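Side-chain contacts in glycerate dehydrogenase (Bacillus sp. 5mfcol3.1, PDB 6P2I), which reduces acyclic imino acids, produced in situ by a partner oxidase, probably by hydride transfer from the NADPH bound beside its D-arginine site: residues I17-I20 with N21-G24; P33-E36 with E37-R41; I55-E58 with M59-I63; A158-A161 with N162-M166; A282-K285 with N286-L290. All coordinates share one frame; numbering follows the deposited sequence.

Contact 1: residues I17-I20 with N21-G24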
loop_
_atom_site.group_PDB
_atom_site.type_symbol
_atom_site.label_atom_id
_atom_site.label_comp_id
_atom_site.label_asym_id
_atom_site.label_seq_id
_atom_site.Cartn_x
_atom_site.Cartn_y
_atom_site.Cartn_z
ATOM N N ILE A 17 -3.928 22.958 -24.972
ATOM C CA ILE A 17 -3.353 23.565 -26.171
ATOM C C ILE A 17 -4.220 24.721 -26.643
ATOM O O ILE A 17 -3.715 25.800 -26.980
ATOM C CB ILE A 17 -3.166 22.501 -27.269
ATOM C CG1 ILE A 17 -2.135 21.466 -26.811
ATOM C CG2 ILE A 17 -2.750 23.153 -28.602
ATOM C CD1 ILE A 17 -2.060 20.240 -27.695
ATOM N N ASN A 18 -5.542 24.529 -26.659
ATOM C CA ASN A 18 -6.427 25.607 -27.094
ATOM C C ASN A 18 -6.366 26.787 -26.132
ATOM O O ASN A 18 -6.336 27.948 -26.558
ATOM C CB ASN A 18 -7.865 25.095 -27.209
ATOM C CG ASN A 18 -8.030 24.058 -28.309
ATOM O OD1 ASN A 18 -7.263 24.033 -29.270
ATOM N ND2 ASN A 18 -9.046 23.206 -28.177
ATOM N N LYS A 19 -6.331 26.505 -24.827
ATOM C CA LYS A 19 -6.275 27.586 -23.849
ATOM C C LYS A 19 -4.987 28.397 -23.984
ATOM O O LYS A 19 -5.013 29.634 -23.955
ATOM C CB LYS A 19 -6.411 27.010 -22.437
ATOM C CG LYS A 19 -6.212 28.031 -21.332
ATOM C CD LYS A 19 -7.272 29.107 -21.388
ATOM C CE LYS A 19 -8.464 28.733 -20.539
ATOM N NZ LYS A 19 -8.140 28.770 -19.087
ATOM N N ILE A 20 -3.846 27.727 -24.136
ATOM C CA ILE A 20 -2.606 28.492 -24.159
ATOM C C ILE A 20 -2.512 29.318 -25.440
ATOM O O ILE A 20 -1.963 30.429 -25.438
ATOM C CB ILE A 20 -1.408 27.548 -23.970
ATOM C CG1 ILE A 20 -1.484 26.910 -22.580
ATOM C CG2 ILE A 20 -0.090 28.309 -24.118
ATOM C CD1 ILE A 20 -0.360 25.922 -22.297
ATOM N N ASN A 21 -3.079 28.824 -26.543
ATOM C CA ASN A 21 -3.122 29.634 -27.755
ATOM C C ASN A 21 -3.997 30.875 -27.586
ATOM O O ASN A 21 -3.938 31.776 -28.425
ATOM C CB ASN A 21 -3.611 28.776 -28.929
ATOM C CG ASN A 21 -2.476 28.020 -29.610
ATOM O OD1 ASN A 21 -1.495 28.620 -30.037
ATOM N ND2 ASN A 21 -2.601 26.699 -29.694
ATOM N N GLU A 22 -4.802 30.953 -26.511
ATOM C CA GLU A 22 -5.506 32.206 -26.243
ATOM C C GLU A 22 -4.556 33.289 -25.740
ATOM O O GLU A 22 -4.842 34.482 -25.895
ATOM C CB GLU A 22 -6.615 32.002 -25.210
ATOM C CG GLU A 22 -7.733 31.095 -25.659
ATOM C CD GLU A 22 -8.690 30.738 -24.519
ATOM O OE1 GLU A 22 -9.404 29.724 -24.648
ATOM O OE2 GLU A 22 -8.734 31.474 -23.502
ATOM N N TYR A 23 -3.449 32.892 -25.108
ATOM C CA TYR A 23 -2.502 33.823 -24.507
ATOM C C TYR A 23 -1.405 34.272 -25.459
ATOM O O TYR A 23 -0.796 35.319 -25.226
ATOM C CB TYR A 23 -1.845 33.189 -23.278
ATOM C CG TYR A 23 -2.801 32.922 -22.140
ATOM C CD1 TYR A 23 -3.428 33.970 -21.479
ATOM C CD2 TYR A 23 -3.079 31.624 -21.726
ATOM C CE1 TYR A 23 -4.309 33.733 -20.430
ATOM C CE2 TYR A 23 -3.960 31.378 -20.679
ATOM C CZ TYR A 23 -4.568 32.436 -20.038
ATOM O OH TYR A 23 -5.440 32.191 -18.996
ATOM N N GLY A 24 -1.138 33.510 -26.510
ATOM C CA GLY A 24 -0.100 33.865 -27.453
ATOM C C GLY A 24 0.124 32.723 -28.421
ATOM O O GLY A 24 -0.638 31.757 -28.448
HETATM O O HOH W 1 -5.244 25.301 -30.339
#
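The carbonyl oxygen of Ile17 is gripped twice by Asn21: the backbone N of Asn21 lies 3.1 Å from Ile17 O in a fairly straight helical bond (160° at the hydrogen), and Asn21 ND2 reaches the same Ile17 O in a weak, bent one. To do so the amide folds back along the helix beside Ile17, pointing the same way, with its nitrogen 3.7 Å from Ile17 CG2. A water joins Asn18 OD1 to Asn21 ND2, and Asn21 OD1 accepts from Phe26 N, so the short amide serves the turn behind it and the strand ahead. This is the end of helix 14-23 in the beta-alpha-beta unit formed with strands 2-5 and 25-28. Here the helix tightens: Tyr23 N donates to Ile20 O at 2.9 Å, while Gly24 N reaches Ile20 O only weakly, and Gly24, with positive phi, leaves the helical path. Lys19 bends its chain across Glu22, CD of Lys19 lying 3.5 Å from Glu22 OE2; the charged ends stay 5.2 Å apart (Lys19 NZ to Glu22 OE2), beyond a salt bridge but probably attracting weakly. The Tyr23 ring turns an edge to Ile20 CA, and both side chains pack on Ile294 of helix 280-298.

Contact 2: residues P33-E36 with E37-R41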
loop_
_atom_site.group_PDB
_atom_site.type_symbol
_atom_site.label_atom_id
_atom_site.label_comp_id
_atom_site.label_asym_id
_atom_site.label_seq_id
_atom_site.Cartn_x
_atom_site.Cartn_y
_atom_site.Cartn_z
ATOM N N PRO A 33 14.982 17.541 -27.549
ATOM C CA PRO A 33 15.915 18.319 -28.372
ATOM C C PRO A 33 17.359 17.994 -28.028
ATOM O O PRO A 33 17.697 17.737 -26.871
ATOM C CB PRO A 33 15.576 19.774 -28.023
ATOM C CG PRO A 33 14.982 19.690 -26.641
ATOM C CD PRO A 33 14.229 18.388 -26.608
ATOM N N ASN A 34 18.209 18.001 -29.049
ATOM C CA ASN A 34 19.640 18.068 -28.791
ATOM C C ASN A 34 19.968 19.454 -28.229
ATOM O O ASN A 34 19.125 20.353 -28.213
ATOM C CB ASN A 34 20.440 17.725 -30.059
ATOM C CG ASN A 34 20.233 18.720 -31.209
ATOM O OD1 ASN A 34 20.238 19.931 -31.010
ATOM N ND2 ASN A 34 20.084 18.198 -32.428
ATOM N N GLU A 35 21.197 19.627 -27.733
ATOM C CA GLU A 35 21.521 20.870 -27.033
ATOM C C GLU A 35 21.331 22.097 -27.927
ATOM O O GLU A 35 20.862 23.143 -27.465
ATOM C CB GLU A 35 22.947 20.827 -26.492
ATOM C CG GLU A 35 23.324 22.101 -25.759
ATOM C CD GLU A 35 24.690 22.033 -25.120
ATOM O OE1 GLU A 35 24.940 21.084 -24.347
ATOM O OE2 GLU A 35 25.514 22.929 -25.395
ATOM N N GLU A 36 21.674 21.984 -29.209
ATOM C CA GLU A 36 21.531 23.123 -30.111
ATOM C C GLU A 36 20.068 23.438 -30.390
ATOM O O GLU A 36 19.689 24.614 -30.475
ATOM C CB GLU A 36 22.270 22.858 -31.418
ATOM C CG GLU A 36 22.231 24.023 -32.376
ATOM C CD GLU A 36 23.196 23.837 -33.525
ATOM O OE1 GLU A 36 23.069 24.565 -34.530
ATOM O OE2 GLU A 36 24.075 22.951 -33.422
ATOM N N GLU A 37 19.238 22.405 -30.574
ATOM C CA GLU A 37 17.802 22.630 -30.707
ATOM C C GLU A 37 17.250 23.312 -29.466
ATOM O O GLU A 37 16.424 24.229 -29.561
ATOM C CB GLU A 37 17.074 21.301 -30.952
ATOM C CG GLU A 37 17.130 20.806 -32.405
ATOM C CD GLU A 37 16.656 19.363 -32.542
ATOM O OE1 GLU A 37 16.806 18.609 -31.567
ATOM O OE2 GLU A 37 16.150 18.980 -33.621
ATOM N N ALA A 38 17.713 22.887 -28.289
ATOM C CA ALA A 38 17.200 23.445 -27.044
ATOM C C ALA A 38 17.506 24.933 -26.953
ATOM O O ALA A 38 16.617 25.743 -26.660
ATOM C CB ALA A 38 17.795 22.689 -25.856
ATOM N N ILE A 39 18.760 25.311 -27.215
ATOM C CA ILE A 39 19.131 26.723 -27.190
ATOM C C ILE A 39 18.318 27.502 -28.215
ATOM O O ILE A 39 17.842 28.613 -27.938
ATOM C CB ILE A 39 20.643 26.888 -27.429
ATOM C CG1 ILE A 39 21.424 26.356 -26.223
ATOM C CG2 ILE A 39 20.975 28.341 -27.700
ATOM C CD1 ILE A 39 22.910 26.219 -26.479
ATOM N N ASN A 40 18.128 26.927 -29.409
ATOM C CA ASN A 40 17.376 27.621 -30.447
ATOM C C ASN A 40 15.915 27.795 -30.049
ATOM O O ASN A 40 15.341 28.877 -30.239
ATOM C CB ASN A 40 17.475 26.871 -31.774
ATOM C CG ASN A 40 16.931 27.680 -32.936
ATOM O OD1 ASN A 40 15.818 27.445 -33.407
ATOM N ND2 ASN A 40 17.712 28.654 -33.394
ATOM N N ARG A 41 15.295 26.745 -29.503
ATOM C CA ARG A 41 13.903 26.862 -29.084
ATOM C C ARG A 41 13.768 27.852 -27.944
ATOM O O ARG A 41 12.831 28.659 -27.926
ATOM C CB ARG A 41 13.350 25.496 -28.679
ATOM C CG ARG A 41 13.246 24.532 -29.844
ATOM C CD ARG A 41 13.110 23.091 -29.379
ATOM N NE ARG A 41 13.194 22.188 -30.526
ATOM C CZ ARG A 41 12.928 20.885 -30.474
ATOM N NH1 ARG A 41 12.546 20.314 -29.326
ATOM N NH2 ARG A 41 13.038 20.150 -31.577
#
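A capping box opens helix 35-43, with Asn34 as the N-cap and Glu37 as its partner three residues on. Asn34 OD1 accepts from Glu37 N at 2.7 Å, nearly straight at 169°, and Glu37 OE1 returns the favour by accepting from Asn34 N at 2.9 Å through its anti lone pair. Asparagine suits the N-cap because its short amide can turn back onto the first turn: CG sits between the backbone N and the carbonyl carbon (chi1 64°), which brings OD1 in front of the N-H of Glu37. The Glu37 chain, extended beyond CG, crosses Asn34 at about a right angle, the amide and carboxylate planes only 21° apart. The first-turn amide of Glu37, which has no preceding turn to serve it, and the N-H of the cap itself are both satisfied, and the carboxylate probably also interacts favourably with the helix dipole. Pro33, just before the cap, lays CB over one face of the Arg41 guanidinium, 3.3 Å from Arg41 NH1, and packs CB on Glu37 CB at 3.6 Å. Arg41 spends its charge chiefly on Asp31, with NH1 also bonded to Ile6 O; Glu37 OE2 is a long 3.9 Å from Arg41 NH2, well out of the guanidinium plane. Glu35, Ala38 and Ile39 lean on Met59 of helix 57-60, while Arg41 reaches back toward the end of strand 2-5 and makes a cation-pi contact with Phe29.

Contact 3: residues I55-E58 with M59-I63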
loop_
_atom_site.group_PDB
_atom_site.type_symbol
_atom_site.label_atom_id
_atom_site.label_comp_id
_atom_site.label_asym_id
_atom_site.label_seq_id
_atom_site.Cartn_x
_atom_site.Cartn_y
_atom_site.Cartn_z
ATOM N N ILE A 55 19.096 22.477 -18.649
ATOM C CA ILE A 55 19.418 23.825 -19.106
ATOM C C ILE A 55 20.569 24.311 -18.238
ATOM O O ILE A 55 20.383 24.662 -17.067
ATOM C CB ILE A 55 18.211 24.769 -19.053
ATOM C CG1 ILE A 55 17.120 24.248 -19.992
ATOM C CG2 ILE A 55 18.632 26.180 -19.434
ATOM C CD1 ILE A 55 15.814 25.036 -19.980
ATOM N N THR A 56 21.767 24.321 -18.810
ATOM C CA THR A 56 22.998 24.603 -18.093
ATOM C C THR A 56 23.401 26.062 -18.258
ATOM O O THR A 56 22.927 26.778 -19.145
ATOM C CB THR A 56 24.126 23.702 -18.597
ATOM O OG1 THR A 56 24.426 24.044 -19.958
ATOM C CG2 THR A 56 23.710 22.241 -18.526
ATOM N N LYS A 57 24.321 26.492 -17.389
ATOM C CA LYS A 57 24.839 27.852 -17.483
ATOM C C LYS A 57 25.453 28.109 -18.853
ATOM O O LYS A 57 25.252 29.177 -19.436
ATOM C CB LYS A 57 25.859 28.103 -16.370
ATOM C CG LYS A 57 26.720 29.335 -16.574
ATOM C CD LYS A 57 28.113 29.150 -15.994
ATOM C CE LYS A 57 28.978 30.384 -16.236
ATOM N NZ LYS A 57 29.523 30.971 -14.981
ATOM N N GLU A 58 26.180 27.128 -19.393
ATOM C CA GLU A 58 26.788 27.295 -20.711
ATOM C C GLU A 58 25.729 27.542 -21.779
ATOM O O GLU A 58 25.941 28.338 -22.705
ATOM C CB GLU A 58 27.620 26.062 -21.059
ATOM C CG GLU A 58 28.884 25.884 -20.217
ATOM C CD GLU A 58 28.601 25.424 -18.789
ATOM O OE1 GLU A 58 29.452 25.670 -17.911
ATOM O OE2 GLU A 58 27.528 24.830 -18.535
ATOM N N MET A 59 24.582 26.862 -21.664
ATOM C CA MET A 59 23.454 27.090 -22.563
ATOM C C MET A 59 22.828 28.461 -22.343
ATOM O O MET A 59 22.509 29.164 -23.307
ATOM C CB MET A 59 22.390 26.004 -22.368
ATOM C CG MET A 59 22.794 24.634 -22.863
ATOM S SD MET A 59 21.737 23.336 -22.221
ATOM C CE MET A 59 20.181 23.749 -23.015
ATOM N N ILE A 60 22.620 28.842 -21.082
ATOM C CA ILE A 60 21.924 30.090 -20.775
ATOM C C ILE A 60 22.712 31.293 -21.271
ATOM O O ILE A 60 22.128 32.287 -21.723
ATOM C CB ILE A 60 21.642 30.159 -19.258
ATOM C CG1 ILE A 60 20.660 29.054 -18.858
ATOM C CG2 ILE A 60 21.106 31.524 -18.852
ATOM C CD1 ILE A 60 20.802 28.589 -17.427
ATOM N N GLU A 61 24.044 31.222 -21.233
ATOM C CA GLU A 61 24.848 32.316 -21.762
ATOM C C GLU A 61 24.626 32.520 -23.256
ATOM O O GLU A 61 24.861 33.624 -23.759
ATOM C CB GLU A 61 26.322 32.058 -21.461
ATOM C CG GLU A 61 26.597 31.893 -19.972
ATOM C CD GLU A 61 28.070 31.792 -19.634
ATOM O OE1 GLU A 61 28.816 31.132 -20.388
ATOM O OE2 GLU A 61 28.482 32.383 -18.611
ATOM N N LYS A 62 24.154 31.497 -23.970
ATOM C CA LYS A 62 23.898 31.592 -25.402
ATOM C C LYS A 62 22.447 31.917 -25.733
ATOM O O LYS A 62 22.113 32.070 -26.911
ATOM C CB LYS A 62 24.304 30.287 -26.092
ATOM C CG LYS A 62 25.796 29.977 -26.002
ATOM C CD LYS A 62 26.099 28.543 -26.412
ATOM C CE LYS A 62 27.582 28.236 -26.270
ATOM N NZ LYS A 62 27.878 26.791 -26.478
ATOM N N ILE A 63 21.588 32.026 -24.734
ATOM C CA ILE A 63 20.163 32.260 -24.935
ATOM C C ILE A 63 19.899 33.754 -25.058
ATOM O O ILE A 63 20.508 34.572 -24.358
ATOM C CB ILE A 63 19.357 31.640 -23.778
ATOM C CG1 ILE A 63 19.410 30.114 -23.866
ATOM C CG2 ILE A 63 17.904 32.131 -23.780
ATOM C CD1 ILE A 63 18.743 29.406 -22.708
HETATM O O HOH W 2 28.453 29.272 -23.167
#
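Thr56 OG1 accepts from Met59 N at 3.3 Å, and Met59 answers with its sulfur, SD receiving a weak but straight bond (172°) from Thr56 N at 3.6 Å. The pair forms a capping box at the start of helix 57-60, with a thioether where a carboxylate often stands. With OG1 between the backbone N and the carbonyl carbon (chi1 66°), the hydroxyl faces the first turn; an alanine here would probably leave Met59 N without its cap and fray that turn. On the exposed side Lys57 NZ stays 4.0 Å from Glu61 OE2, beyond a salt bridge. Beside the box, Ile55 CG2 meets Ile60 CG1 at 3.6 Å, the two branched chains crossing at about a right angle. Further out, Leu42 of helix 35-43 touches Ile55, and Leu84 of helix 81-86 touches Ile60. In this box methionine combines soft polar acceptance with an apolar surface, suiting a cap that is packed against a neighbouring helix.

Contact 4: residues A158-A161 with N162-M166. With EDO (1,2-ethanediol), chain E.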
loop_
_atom_site.group_PDB
_atom_site.type_symbol
_atom_site.label_atom_id
_atom_site.label_comp_id
_atom_site.label_asym_id
_atom_site.label_seq_id
_atom_site.Cartn_x
_atom_site.Cartn_y
_atom_site.Cartn_z
ATOM N N ALA A 158 2.636 13.079 6.143
ATOM C CA ALA A 158 2.378 13.156 7.583
ATOM C C ALA A 158 0.887 13.078 7.890
ATOM O O ALA A 158 0.481 12.446 8.874
ATOM C CB ALA A 158 2.978 14.438 8.163
ATOM N N GLU A 159 0.051 13.728 7.074
ATOM C CA GLU A 159 -1.389 13.687 7.330
ATOM C C GLU A 159 -1.909 12.263 7.254
ATOM O O GLU A 159 -2.692 11.826 8.110
ATOM C CB GLU A 159 -2.146 14.553 6.325
ATOM C CG GLU A 159 -1.905 16.023 6.398
ATOM C CD GLU A 159 -2.752 16.752 5.375
ATOM O OE1 GLU A 159 -3.978 16.499 5.338
ATOM O OE2 GLU A 159 -2.191 17.547 4.593
ATOM N N ILE A 160 -1.508 11.535 6.213
ATOM C CA ILE A 160 -1.917 10.142 6.079
ATOM C C ILE A 160 -1.361 9.314 7.231
ATOM O O ILE A 160 -2.070 8.486 7.819
ATOM C CB ILE A 160 -1.475 9.575 4.721
ATOM C CG1 ILE A 160 -2.141 10.340 3.571
ATOM C CG2 ILE A 160 -1.796 8.092 4.648
ATOM C CD1 ILE A 160 -1.576 9.986 2.235
ATOM N N ALA A 161 -0.091 9.533 7.577
ATOM C CA ALA A 161 0.518 8.785 8.676
ATOM C C ALA A 161 -0.187 9.061 9.998
ATOM O O ALA A 161 -0.466 8.131 10.768
ATOM C CB ALA A 161 2.000 9.126 8.792
ATOM N N ASN A 162 -0.455 10.341 10.300
ATOM C CA ASN A 162 -0.968 10.694 11.624
ATOM C C ASN A 162 -2.345 10.098 11.851
ATOM O O ASN A 162 -2.736 9.843 12.998
ATOM C CB ASN A 162 -1.009 12.219 11.804
ATOM C CG ASN A 162 0.233 12.769 12.501
ATOM O OD1 ASN A 162 0.676 12.241 13.524
ATOM N ND2 ASN A 162 0.792 13.846 11.953
ATOM N N ALA A 163 -3.077 9.835 10.775
ATOM C CA ALA A 163 -4.392 9.227 10.869
ATOM C C ALA A 163 -4.368 7.718 10.645
ATOM O O ALA A 163 -5.361 7.051 10.953
ATOM C CB ALA A 163 -5.347 9.912 9.886
ATOM N N PHE A 164 -3.264 7.165 10.127
ATOM C CA PHE A 164 -2.918 5.766 10.377
ATOM C C PHE A 164 -2.512 5.534 11.826
ATOM O O PHE A 164 -2.232 4.386 12.195
ATOM C CB PHE A 164 -1.760 5.322 9.490
ATOM C CG PHE A 164 -2.147 4.427 8.348
ATOM C CD1 PHE A 164 -2.462 3.101 8.557
ATOM C CD2 PHE A 164 -2.136 4.912 7.044
ATOM C CE1 PHE A 164 -2.794 2.287 7.499
ATOM C CE2 PHE A 164 -2.462 4.099 5.984
ATOM C CZ PHE A 164 -2.792 2.781 6.210
ATOM N N GLN A 165 -2.492 6.579 12.654
ATOM C CA GLN A 165 -2.013 6.509 14.034
ATOM C C GLN A 165 -0.561 6.026 14.073
ATOM O O GLN A 165 -0.225 5.001 14.666
ATOM C CB GLN A 165 -2.924 5.630 14.902
ATOM C CG GLN A 165 -4.345 6.158 15.044
ATOM C CD GLN A 165 -4.405 7.516 15.719
ATOM O OE1 GLN A 165 -4.947 8.471 15.166
ATOM N NE2 GLN A 165 -3.852 7.604 16.925
ATOM N N MET A 166 0.295 6.784 13.396
ATOM C CA MET A 166 1.740 6.615 13.452
ATOM C C MET A 166 2.344 7.790 14.209
ATOM O O MET A 166 1.716 8.840 14.354
ATOM C CB MET A 166 2.341 6.539 12.043
ATOM C CG MET A 166 1.746 5.419 11.223
ATOM S SD MET A 166 2.295 5.388 9.545
ATOM C CE MET A 166 3.968 4.827 9.771
HETATM C C1 EDO E . -5.812 3.141 12.148
HETATM O O1 EDO E . -4.607 2.482 11.744
HETATM C C2 EDO E . -6.929 2.116 12.309
HETATM O O2 EDO E . -6.668 1.319 13.471
#
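Helix 152-163 takes in the first segment and ends early in the second, with Asn162 N bonded to Ala158 O at 2.7 Å and Phe164 N to Ile160 O at 2.9 Å, before Gln165 takes positive phi. The ending is a Schellman motif: Met166 N reaches back to Ala161 O at 3.0 Å, and Gln165 N donates weakly to Asn162 O. Small Ala161 fits inside this reversal, its CB lying 3.8 Å from Met166 SD. Met166 CG is anti to the carbonyl carbon (chi1 -57°) and the chain is extended at chi2, bringing SD alongside that CB; both residues pack on Ile145. In this Rossmann-type domain the helix connects strand 144-148 to strand 167-171, a beta-alpha-beta crossover. Ile160 and Phe164 lie side by side, with Ile160 CG2 in the ring plane at the edge, 4.0 Å from Phe164 CD2. The ring also meets Phe107, their planes nearly parallel, and packs on Ile160 of the second subunit; a serine in place of Phe164 would probably open a gap between these groups and weaken the subunit packing. Asn162 sends ND2 to Gly180 O, while 1,2-ethanediol, probably from crystallisation, donates through O1 to Phe164 O at 3.1 Å.

Contact 5: residues A282-K285 with N286-L290. With DAR (D-arginine), chain D.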
loop_
_atom_site.group_PDB
_atom_site.type_symbol
_atom_site.label_atom_id
_atom_site.label_comp_id
_atom_site.label_asym_id
_atom_site.label_seq_id
_atom_site.Cartn_x
_atom_site.Cartn_y
_atom_site.Cartn_z
ATOM N N ALA A 282 -3.486 14.311 -10.524
ATOM C CA ALA A 282 -2.235 15.066 -10.562
ATOM C C ALA A 282 -1.983 15.662 -11.943
ATOM O O ALA A 282 -1.605 16.832 -12.063
ATOM C CB ALA A 282 -1.060 14.179 -10.144
ATOM N N ARG A 283 -2.161 14.871 -13.003
ATOM C CA ARG A 283 -1.827 15.412 -14.321
ATOM C C ARG A 283 -2.786 16.520 -14.719
ATOM O O ARG A 283 -2.391 17.446 -15.433
ATOM C CB ARG A 283 -1.804 14.294 -15.371
ATOM C CG ARG A 283 -3.165 13.733 -15.751
ATOM C CD ARG A 283 -3.033 12.668 -16.825
ATOM N NE ARG A 283 -4.325 12.284 -17.385
ATOM C CZ ARG A 283 -4.472 11.446 -18.402
ATOM N NH1 ARG A 283 -3.407 10.882 -18.968
ATOM N NH2 ARG A 283 -5.686 11.165 -18.851
ATOM N N GLU A 284 -4.036 16.471 -14.252
ATOM C CA GLU A 284 -4.941 17.588 -14.509
ATOM C C GLU A 284 -4.514 18.822 -13.721
ATOM O O GLU A 284 -4.458 19.931 -14.269
ATOM C CB GLU A 284 -6.385 17.201 -14.182
ATOM C CG GLU A 284 -7.412 17.873 -15.090
ATOM C CD GLU A 284 -7.308 17.436 -16.554
ATOM O OE1 GLU A 284 -6.669 16.398 -16.838
ATOM O OE2 GLU A 284 -7.880 18.126 -17.426
ATOM N N LYS A 285 -4.209 18.650 -12.433
ATOM C CA LYS A 285 -3.715 19.768 -11.638
ATOM C C LYS A 285 -2.453 20.355 -12.244
ATOM O O LYS A 285 -2.235 21.569 -12.177
ATOM C CB LYS A 285 -3.441 19.319 -10.203
ATOM C CG LYS A 285 -4.681 19.236 -9.344
ATOM C CD LYS A 285 -4.345 18.550 -8.010
ATOM C CE LYS A 285 -5.353 18.859 -6.930
ATOM N NZ LYS A 285 -4.902 18.264 -5.636
ATOM N N ASN A 286 -1.603 19.501 -12.827
ATOM C CA ASN A 286 -0.382 19.968 -13.474
ATOM C C ASN A 286 -0.719 20.980 -14.559
ATOM O O ASN A 286 -0.043 22.009 -14.698
ATOM C CB ASN A 286 0.363 18.753 -14.043
ATOM C CG ASN A 286 1.856 18.996 -14.315
ATOM O OD1 ASN A 286 2.555 18.070 -14.747
ATOM N ND2 ASN A 286 2.344 20.217 -14.086
ATOM N N MET A 287 -1.785 20.710 -15.318
ATOM C CA MET A 287 -2.225 21.636 -16.360
ATOM C C MET A 287 -2.763 22.923 -15.757
ATOM O O MET A 287 -2.498 24.015 -16.280
ATOM C CB MET A 287 -3.288 20.970 -17.233
ATOM C CG MET A 287 -2.827 19.702 -17.942
ATOM S SD MET A 287 -1.454 19.982 -19.087
ATOM C CE MET A 287 -0.029 19.512 -18.107
ATOM N N TYR A 288 -3.532 22.819 -14.667
ATOM C CA TYR A 288 -4.046 24.026 -14.026
ATOM C C TYR A 288 -2.908 24.910 -13.535
ATOM O O TYR A 288 -2.987 26.142 -13.631
ATOM C CB TYR A 288 -4.960 23.685 -12.847
ATOM C CG TYR A 288 -6.160 22.796 -13.117
ATOM C CD1 TYR A 288 -6.759 22.734 -14.358
ATOM C CD2 TYR A 288 -6.715 22.036 -12.085
ATOM C CE1 TYR A 288 -7.874 21.922 -14.586
ATOM C CE2 TYR A 288 -7.815 21.224 -12.296
ATOM C CZ TYR A 288 -8.395 21.166 -13.547
ATOM O OH TYR A 288 -9.497 20.352 -13.743
ATOM N N GLU A 289 -1.849 24.299 -12.988
ATOM C CA GLU A 289 -0.709 25.072 -12.494
ATOM C C GLU A 289 0.060 25.715 -13.638
ATOM O O GLU A 289 0.455 26.881 -13.547
ATOM C CB GLU A 289 0.225 24.187 -11.666
ATOM C CG GLU A 289 -0.348 23.886 -10.273
ATOM C CD GLU A 289 0.578 23.070 -9.378
ATOM O OE1 GLU A 289 1.406 22.298 -9.896
ATOM O OE2 GLU A 289 0.447 23.188 -8.141
ATOM N N LEU A 290 0.282 24.966 -14.715
ATOM C CA LEU A 290 0.937 25.529 -15.893
ATOM C C LEU A 290 0.187 26.757 -16.396
ATOM O O LEU A 290 0.794 27.793 -16.705
ATOM C CB LEU A 290 1.011 24.462 -16.984
ATOM C CG LEU A 290 1.406 24.967 -18.365
ATOM C CD1 LEU A 290 2.807 25.547 -18.342
ATOM C CD2 LEU A 290 1.297 23.851 -19.369
HETATM N N DAR D . 10.267 14.693 -10.974
HETATM C CA DAR D . 8.880 14.874 -10.544
HETATM C CB DAR D . 7.896 14.200 -11.511
HETATM C CG DAR D . 7.928 14.786 -12.926
HETATM C CD DAR D . 6.686 14.403 -13.726
HETATM N NE DAR D . 6.567 15.016 -15.049
HETATM C CZ DAR D . 5.527 15.798 -15.351
HETATM N NH1 DAR D . 4.839 16.411 -14.382
HETATM N NH2 DAR D . 5.159 15.984 -16.620
HETATM C C DAR D . 8.576 16.346 -10.329
HETATM O O DAR D . 7.438 16.825 -10.499
HETATM O OXT DAR D . 9.505 17.065 -9.961
HETATM O O HOH W 3 -10.088 19.928 -16.580
#
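Regular helical bonds run through helix 280-298 here, among them Asn286 N to Ala282 O at 2.8 Å and Glu289 N to Lys285 O at 2.9 Å. One turn apart, Glu284 and Tyr288 meet on the side of the helix that faces helix 14-23: Glu284 CG lies 3.5 Å from Tyr288 OH, the carboxylate and ring planes standing almost perpendicular at 84°. The carbonyl oxygen Glu284 O sits over one face of the ring, offset toward its rim, while also accepting from Tyr288 N. A water donates to Glu284 OE2 at 3.0 Å and shares a hydrogen bond with Tyr288 OH at 2.9 Å, lying in the plane of the ring at its edge. The carboxylate is further held by Tyr11 OH and Trp15 NE1, so glutamate serves as an acceptor for several donors. Asn286 lies on a different, buried side. Its CG is anti to the backbone N (chi1 -160°), which carries the amide away from the helix toward the D-arginine. There Asn286 OD1 accepts from the ligand's NH1 at 2.8 Å, almost straight at 171°, while ND2 donates to Ile72 O. That second bond probably fixes the flip of the amide, with the oxygen toward the guanidinium. A neutral carbonyl thus recognises the ligand's side chain by a directed hydrogen bond, and its partial negative charge probably suits the cationic group.

Along the chain the contacts follow one another in series. Contacts 1, 2 and 3 belong to helices 14-23, 35-43 and 57-60 around the five-stranded parallel sheet. Contacts 2 and 3 are neighbours, with centres about 11 Å apart, and touch where Ile39 packs on Lys62. Contact 5, on the C-terminal helix 280-298, returns to this region: its centre is about 15 Å from that of contact 1, and Ile20 meets Leu290. Contact 4 stands apart in the seven-stranded coenzyme-binding domain, about 45 Å from contact 2 between centres. Contacts 4 and 5 both touch the second subunit. Helix 280-298 thus packs back on the N-terminal sheet domain and brings Asn286 into the D-arginine pocket.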